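Local coordinates for 2-c-methyl-d-erythritol 4-phosphate cytidylyltransferase (Streptococcus pneumoniae, PDB 2VSH), which catalyses the transfer of the cytidylyl group of CTP to D-ribitol 5-phosphate, making CDP-ribitol for teichoic acid precursors, at the interface of chains A and B. Residues are numbered along the deposited sequence; one frame, centred on the assembly and turned at random. Chains: chain A/B, 2-c-methyl-d-erythritol 4-phosphate cytidylyltransferase.

The interface of chains A and B. Residues chain A 148, 156, 159; chain B 138, 140, 202, 208, 210.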
# COMPACT_ATOMS: atom_id res chain seq x y z
N VAL A 148 -3.17 -9.16 3.15
CA VAL A 148 -4.08 -10.26 3.38
C VAL A 148 -4.63 -10.77 2.03
O VAL A 148 -4.97 -9.96 1.15
CB VAL A 148 -5.20 -9.80 4.35
CG1 VAL A 148 -6.50 -10.49 4.07
CG2 VAL A 148 -4.76 -10.02 5.78
N ILE A 156 -10.64 -14.44 4.94
CA ILE A 156 -9.22 -14.58 4.62
C ILE A 156 -8.93 -16.01 4.20
O ILE A 156 -9.23 -16.97 4.93
CB ILE A 156 -8.30 -14.16 5.79
CG1 ILE A 156 -8.51 -12.69 6.14
CG2 ILE A 156 -6.85 -14.42 5.43
CD1 ILE A 156 -7.67 -12.19 7.33
N ILE A 159 -2.65 -15.40 4.71
CA ILE A 159 -1.74 -14.30 4.93
C ILE A 159 -0.37 -14.74 4.42
O ILE A 159 0.24 -15.65 5.00
CB ILE A 159 -1.68 -13.89 6.43
CG1 ILE A 159 -2.81 -12.91 6.76
CG2 ILE A 159 -0.37 -13.21 6.78
CD1 ILE A 159 -3.93 -13.49 7.56
N ASP B 138 -11.32 -8.69 10.13
CA ASP B 138 -10.18 -7.88 9.72
C ASP B 138 -10.68 -6.77 8.80
O ASP B 138 -11.26 -7.05 7.76
CB ASP B 138 -9.17 -8.77 8.96
CG ASP B 138 -7.76 -8.18 8.91
OD1 ASP B 138 -7.54 -7.10 9.49
OD2 ASP B 138 -6.86 -8.80 8.30
N VAL B 140 -10.24 -3.96 6.04
CA VAL B 140 -9.34 -4.18 4.92
C VAL B 140 -9.75 -3.32 3.71
O VAL B 140 -10.91 -2.94 3.60
CB VAL B 140 -9.33 -5.72 4.63
CG1 VAL B 140 -9.80 -6.07 3.27
CG2 VAL B 140 -7.99 -6.37 5.03
N VAL B 202 -6.24 -16.79 11.74
CA VAL B 202 -6.08 -17.49 10.45
C VAL B 202 -5.24 -18.76 10.57
O VAL B 202 -5.68 -19.83 10.13
CB VAL B 202 -5.52 -16.56 9.31
CG1 VAL B 202 -5.16 -17.37 8.05
CG2 VAL B 202 -6.52 -15.49 8.95
N VAL B 208 -11.97 -15.78 9.61
CA VAL B 208 -11.93 -14.33 9.77
C VAL B 208 -12.49 -13.58 8.56
O VAL B 208 -12.03 -13.72 7.42
CB VAL B 208 -10.57 -13.79 10.34
CG1 VAL B 208 -9.47 -14.82 10.26
CG2 VAL B 208 -10.16 -12.46 9.73
N LEU B 210 -13.73 -10.36 6.25
CA LEU B 210 -13.24 -9.05 5.87
C LEU B 210 -14.35 -8.01 6.08
O LEU B 210 -15.48 -8.19 5.60
CB LEU B 210 -12.79 -9.03 4.40
CG LEU B 210 -11.64 -9.92 3.91
CD1 LEU B 210 -11.34 -9.60 2.46
CD2 LEU B 210 -10.37 -9.78 4.75
O HOH W 1 -10.25 -16.96 7.50
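The arm that each IspD/TarI-type subunit extends onto its partner brings A:Ile156, in the stretch following strand 147-149, against strand 208-212 of chain B. The two-fold repeats this contact with the chains exchanged, as expected of the dimer typical of this family. Backbone groups probably fix the register: A:Ile156 N donates to B:Val208 O at 2.9 Å, nearly in line with the carbonyl (C=O...N 169°). The other backbone groups of the same two residues are joined through water 1, which lies 2.8 Å from A:Ile156 O and 3.0 Å from B:Val208 N. The pairing resembles that of neighbouring beta strands, with water replacing one direct bond.

The branched side chain of A:Ile156 reaches several surfaces of chain B at once. Its CG1 stands anti to the carbonyl carbon (chi1 -61°) and the chain runs on extended, carrying the terminal CD1 methyl to B:Val208 CG2, a snug 3.5 Å away. The same methyl reaches the carboxylate of B:Asp138, 3.6 Å from OD2, while the A:Ile156 side chain crosses that of B:Leu210 at about a right angle, CG1 touching CD2. The second branch, CG2, turns to the helix 197-203 and touches B:Val202 CG2 at 3.7 Å. Beta-branched residues suit both sides here: B:Val202 offers a short, stiff knob, and its CG2 also receives the A:Ile159 CD1 methyl. B:Leu210 is long enough for its CD2 methyl to touch both A:Ile156 CG1 and A:Val148 CG1, which lie on the same side of it. A:Val148, short and branched, can turn its other methyl to B:Asp138: antiparallel to that side chain, it sets CG2 3.5 Å from OD2, a van der Waals contact like that of A:Ile156 CD1.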